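Local coordinates for biphenyl-2,3-diol 1,2-dioxygenase III-related protein (Vibrio cholerae, PDB 3EY8), which is of unknown function but belongs to the glyoxalase/bleomycin resistance/dioxygenase superfamily, binds calcium and is probably a metal-dependent enzyme, at residues K104-Y116 with P120-N132. The protein carries 9 engineered substitutions. Residues are numbered along the deposited sequence; the frame is centred on the assembly and turned at random.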
loop_
_atom_site.group_PDB
_atom_site.type_symbol
_atom_site.label_atom_id
_atom_site.label_comp_id
_atom_site.label_asym_id
_atom_site.label_seq_id
_atom_site.Cartn_x
_atom_site.Cartn_y
_atom_site.Cartn_z
ATOM N N LYS B 104 20.864 -3.336 -1.443
ATOM C CA LYS B 104 20.263 -4.432 -0.694
ATOM C C LYS B 104 19.317 -3.892 0.355
ATOM O O LYS B 104 19.666 -2.987 1.118
ATOM C CB LYS B 104 21.343 -5.281 -0.017
ATOM C CG LYS B 104 22.147 -6.139 -0.977
ATOM C CD LYS B 104 23.081 -7.068 -0.210
ATOM C CE LYS B 104 23.701 -8.116 -1.120
ATOM N NZ LYS B 104 24.495 -9.118 -0.353
ATOM N N ARG B 105 18.118 -4.460 0.396
ATOM C CA ARG B 105 17.114 -4.073 1.381
ATOM C C ARG B 105 16.402 -5.296 1.948
ATOM O O ARG B 105 16.675 -6.435 1.562
ATOM C CB ARG B 105 16.104 -3.114 0.745
ATOM C CG ARG B 105 16.720 -1.815 0.243
ATOM C CD ARG B 105 17.075 -0.910 1.410
ATOM N NE ARG B 105 17.439 0.433 0.969
ATOM C CZ ARG B 105 18.688 0.856 0.827
ATOM N NH1 ARG B 105 19.698 0.038 1.084
ATOM N NH2 ARG B 105 18.929 2.096 0.424
ATOM N N THR B 106 15.491 -5.058 2.882
ATOM C CA THR B 106 14.731 -6.137 3.482
ATOM C C THR B 106 13.312 -6.125 2.938
ATOM O O THR B 106 12.588 -5.149 3.085
ATOM C CB THR B 106 14.697 -6.010 5.007
ATOM O OG1 THR B 106 16.036 -5.888 5.501
ATOM C CG2 THR B 106 14.041 -7.231 5.625
ATOM N N GLY B 107 12.929 -7.208 2.281
ATOM C CA GLY B 107 11.568 -7.359 1.811
ATOM C C GLY B 107 10.758 -8.149 2.821
ATOM O O GLY B 107 11.294 -8.649 3.822
ATOM N N ALA B 108 9.459 -8.249 2.568
ATOM C CA ALA B 108 8.554 -8.981 3.448
ATOM C C ALA B 108 9.033 -10.402 3.713
ATOM O O ALA B 108 8.891 -10.913 4.821
ATOM C CB ALA B 108 7.155 -9.000 2.850
ATOM N N GLN B 109 9.611 -11.029 2.694
ATOM C CA GLN B 109 9.905 -12.460 2.734
ATOM C C GLN B 109 11.395 -12.758 2.809
ATOM O O GLN B 109 11.802 -13.921 2.786
ATOM C CB GLN B 109 9.333 -13.162 1.502
ATOM C CG GLN B 109 7.847 -12.988 1.270
ATOM C CD GLN B 109 7.391 -13.717 0.019
ATOM O OE1 GLN B 109 7.315 -14.946 -0.003
ATOM N NE2 GLN B 109 7.097 -12.962 -1.035
ATOM N N GLY B 110 12.205 -11.710 2.895
ATOM C CA GLY B 110 13.642 -11.867 3.023
ATOM C C GLY B 110 14.392 -10.789 2.268
ATOM O O GLY B 110 13.835 -9.745 1.945
ATOM N N ALA B 111 15.661 -11.043 1.975
ATOM C CA ALA B 111 16.495 -10.046 1.310
ATOM C C ALA B 111 16.013 -9.730 -0.105
ATOM O O ALA B 111 15.654 -10.630 -0.880
ATOM C CB ALA B 111 17.937 -10.514 1.274
ATOM N N ILE B 112 16.014 -8.443 -0.437
ATOM C CA ILE B 112 15.719 -8.009 -1.793
ATOM C C ILE B 112 16.786 -7.033 -2.251
ATOM O O ILE B 112 17.560 -6.519 -1.444
ATOM C CB ILE B 112 14.351 -7.310 -1.894
ATOM C CG1 ILE B 112 14.336 -6.054 -1.022
ATOM C CG2 ILE B 112 13.227 -8.274 -1.527
ATOM C CD1 ILE B 112 13.009 -5.291 -1.047
ATOM N N THR B 113 16.827 -6.793 -3.555
ATOM C CA THR B 113 17.651 -5.737 -4.117
ATOM C C THR B 113 16.729 -4.702 -4.764
ATOM O O THR B 113 15.806 -5.071 -5.494
ATOM C CB THR B 113 18.634 -6.302 -5.149
ATOM O OG1 THR B 113 19.395 -7.359 -4.542
ATOM C CG2 THR B 113 19.576 -5.221 -5.636
ATOM N N SER B 114 16.974 -3.418 -4.490
ATOM C CA SER B 114 16.028 -2.358 -4.847
ATOM C C SER B 114 16.676 -1.226 -5.644
ATOM O O SER B 114 17.880 -1.001 -5.549
ATOM C CB SER B 114 15.414 -1.749 -3.571
ATOM O OG SER B 114 14.685 -2.693 -2.813
ATOM N N PHE B 115 15.861 -0.515 -6.422
ATOM C CA PHE B 115 16.226 0.813 -6.904
ATOM C C PHE B 115 15.034 1.754 -6.714
ATOM O O PHE B 115 13.913 1.292 -6.515
ATOM C CB PHE B 115 16.778 0.808 -8.344
ATOM C CG PHE B 115 15.762 0.491 -9.421
ATOM C CD1 PHE B 115 15.139 1.508 -10.135
ATOM C CD2 PHE B 115 15.479 -0.824 -9.767
ATOM C CE1 PHE B 115 14.234 1.220 -11.151
ATOM C CE2 PHE B 115 14.574 -1.115 -10.779
ATOM C CZ PHE B 115 13.953 -0.090 -11.470
ATOM N N TYR B 116 15.283 3.061 -6.741
ATOM C CA TYR B 116 14.281 4.043 -6.338
ATOM C C TYR B 116 14.121 5.162 -7.352
ATOM O O TYR B 116 15.087 5.595 -7.977
ATOM C CB TYR B 116 14.683 4.707 -5.015
ATOM C CG TYR B 116 14.775 3.794 -3.818
ATOM C CD1 TYR B 116 15.930 3.070 -3.568
ATOM C CD2 TYR B 116 13.723 3.684 -2.922
ATOM C CE1 TYR B 116 16.029 2.248 -2.472
ATOM C CE2 TYR B 116 13.810 2.858 -1.822
ATOM C CZ TYR B 116 14.971 2.144 -1.605
ATOM O OH TYR B 116 15.081 1.321 -0.508
ATOM N N PRO B 120 5.065 11.144 -10.692
ATOM C CA PRO B 120 4.841 12.567 -10.999
ATOM C C PRO B 120 4.359 13.436 -9.829
ATOM O O PRO B 120 4.478 14.668 -9.918
ATOM C CB PRO B 120 3.783 12.516 -12.109
ATOM C CG PRO B 120 4.034 11.212 -12.780
ATOM C CD PRO B 120 4.406 10.261 -11.669
ATOM N N ASP B 121 3.838 12.824 -8.764
ATOM C CA ASP B 121 3.431 13.561 -7.559
ATOM C C ASP B 121 4.490 13.540 -6.455
ATOM O O ASP B 121 4.305 14.137 -5.388
ATOM C CB ASP B 121 2.107 13.015 -7.006
ATOM C CG ASP B 121 0.921 13.311 -7.919
ATOM O OD1 ASP B 121 0.705 12.545 -8.883
ATOM O OD2 ASP B 121 0.201 14.295 -7.653
ATOM N N GLY B 122 5.601 12.854 -6.703
ATOM C CA GLY B 122 6.664 12.770 -5.718
ATOM C C GLY B 122 6.563 11.558 -4.809
ATOM O O GLY B 122 7.369 11.408 -3.894
ATOM N N ASN B 123 5.577 10.697 -5.042
ATOM C CA ASN B 123 5.541 9.424 -4.320
ATOM C C ASN B 123 6.850 8.680 -4.548
ATOM O O ASN B 123 7.403 8.720 -5.648
ATOM C CB ASN B 123 4.354 8.576 -4.779
ATOM C CG ASN B 123 3.020 9.221 -4.441
ATOM O OD1 ASN B 123 2.787 9.599 -3.299
ATOM N ND2 ASN B 123 2.135 9.338 -5.435
ATOM N N LEU B 124 7.351 8.014 -3.509
ATOM C CA LEU B 124 8.584 7.247 -3.620
ATOM C C LEU B 124 8.285 5.833 -4.093
ATOM O O LEU B 124 7.505 5.111 -3.459
ATOM C CB LEU B 124 9.315 7.186 -2.279
ATOM C CG LEU B 124 10.671 6.473 -2.285
ATOM C CD1 LEU B 124 11.663 7.160 -3.242
ATOM C CD2 LEU B 124 11.237 6.412 -0.873
ATOM N N ILE B 125 8.902 5.448 -5.208
ATOM C CA ILE B 125 8.701 4.122 -5.775
ATOM C C ILE B 125 9.984 3.306 -5.679
ATOM O O ILE B 125 11.056 3.727 -6.125
ATOM C CB ILE B 125 8.202 4.192 -7.239
ATOM C CG1 ILE B 125 6.984 5.123 -7.365
ATOM C CG2 ILE B 125 7.878 2.799 -7.759
ATOM C CD1 ILE B 125 5.774 4.714 -6.509
ATOM N N GLU B 126 9.865 2.136 -5.067
ATOM C CA GLU B 126 10.975 1.222 -4.892
ATOM C C GLU B 126 10.649 -0.011 -5.716
ATOM O O GLU B 126 9.641 -0.670 -5.477
ATOM C CB GLU B 126 11.099 0.856 -3.405
ATOM C CG GLU B 126 12.272 -0.053 -3.058
ATOM C CD GLU B 126 12.278 -0.439 -1.590
ATOM O OE1 GLU B 126 11.356 -0.020 -0.853
ATOM O OE2 GLU B 126 13.202 -1.166 -1.172
ATOM N N VAL B 127 11.481 -0.301 -6.711
ATOM C CA VAL B 127 11.296 -1.487 -7.532
ATOM C C VAL B 127 12.361 -2.498 -7.150
ATOM O O VAL B 127 13.546 -2.159 -7.063
ATOM C CB VAL B 127 11.386 -1.143 -9.024
ATOM C CG1 VAL B 127 11.394 -2.413 -9.871
ATOM C CG2 VAL B 127 10.221 -0.234 -9.410
ATOM N N SER B 128 11.937 -3.733 -6.899
ATOM C CA SER B 128 12.819 -4.702 -6.248
ATOM C C SER B 128 12.712 -6.111 -6.808
ATOM O O SER B 128 11.733 -6.468 -7.468
ATOM C CB SER B 128 12.532 -4.743 -4.746
ATOM O OG SER B 128 12.508 -3.435 -4.193
ATOM N N THR B 129 13.734 -6.910 -6.523
ATOM C CA THR B 129 13.747 -8.313 -6.923
ATOM C C THR B 129 14.136 -9.182 -5.735
ATOM O O THR B 129 14.885 -8.745 -4.860
ATOM C CB THR B 129 14.752 -8.562 -8.062
ATOM O OG1 THR B 129 14.715 -9.946 -8.436
ATOM C CG2 THR B 129 16.163 -8.212 -7.626
ATOM N N TYR B 130 13.630 -10.412 -5.705
ATOM C CA TYR B 130 14.080 -11.394 -4.719
ATOM C C TYR B 130 15.273 -12.223 -5.220
ATOM O O TYR B 130 15.818 -13.043 -4.481
ATOM C CB TYR B 130 12.922 -12.294 -4.257
ATOM C CG TYR B 130 12.128 -11.674 -3.128
ATOM C CD1 TYR B 130 12.581 -11.748 -1.821
ATOM C CD2 TYR B 130 10.950 -10.981 -3.376
ATOM C CE1 TYR B 130 11.879 -11.169 -0.784
ATOM C CE2 TYR B 130 10.233 -10.396 -2.341
ATOM C CZ TYR B 130 10.709 -10.493 -1.047
ATOM O OH TYR B 130 10.019 -9.919 -0.004
ATOM N N SER B 131 15.683 -11.994 -6.464
ATOM C CA SER B 131 16.840 -12.689 -7.026
ATOM C C SER B 131 18.137 -12.318 -6.313
ATOM O O SER B 131 18.504 -11.147 -6.245
ATOM C CB SER B 131 16.975 -12.391 -8.519
ATOM O OG SER B 131 15.887 -12.938 -9.242
ATOM N N ASN B 132 18.839 -13.323 -5.796
ATOM C CA ASN B 132 20.088 -13.092 -5.079
ATOM C C ASN B 132 21.239 -12.771 -6.027
ATOM O O ASN B 132 21.656 -11.618 -6.146
ATOM C CB ASN B 132 20.441 -14.300 -4.204
ATOM C CG ASN B 132 21.612 -14.027 -3.274
ATOM O OD1 ASN B 132 22.054 -12.887 -3.132
ATOM N ND2 ASN B 132 22.118 -15.076 -2.635
HETATM O O HOH W 1 18.251 -10.345 -3.506
#
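Glu126 lies beside Ser114 and Tyr116 on one face of the antiparallel hairpin formed by strands 110-118 and 124-129, the last two strands of a βαβββ module of the vicinal oxygen chelate fold. It illustrates how such a sheet presents a metal ligand. With CG anti to the backbone N (chi1 -177°) and the chain extended beyond it, Glu126 runs alongside Tyr116 in the same direction. CB lies 3.7 Å from Tyr116 CE2, and CG approaches the same ring carbon still more closely. CD lies 3.5 Å from both Tyr116 OH and Ser114 OG, its carboxylate turned just 21° from the tyrosine ring. OE2 accepts a hydrogen bond from Ser114 OG at 2.7 Å on its anti side, and Ser114 OG in turn receives one from Ser128 OG, a short hydroxyl chain that would limit the carboxylate's rotation. OE1 makes a weak hydrogen bond with His13 of the second subunit; both residues are calcium ligands in this protein, although no calcium is bound to this chain here. Arg105 NE donates to Tyr116 OH at 2.9 Å. On the opposite face, Val127 CB lies over the ring of Phe115, which itself packs against helix 84-93. Past the end of strand 124-129, Tyr130 reaches the type I turn Gly107-Gly110, where its OH hydrogen-bonds to Asp12 of the second subunit and accepts from Gln109 N, while Ile112 CG2 sits over its ring, 3.4 Å from the centroid.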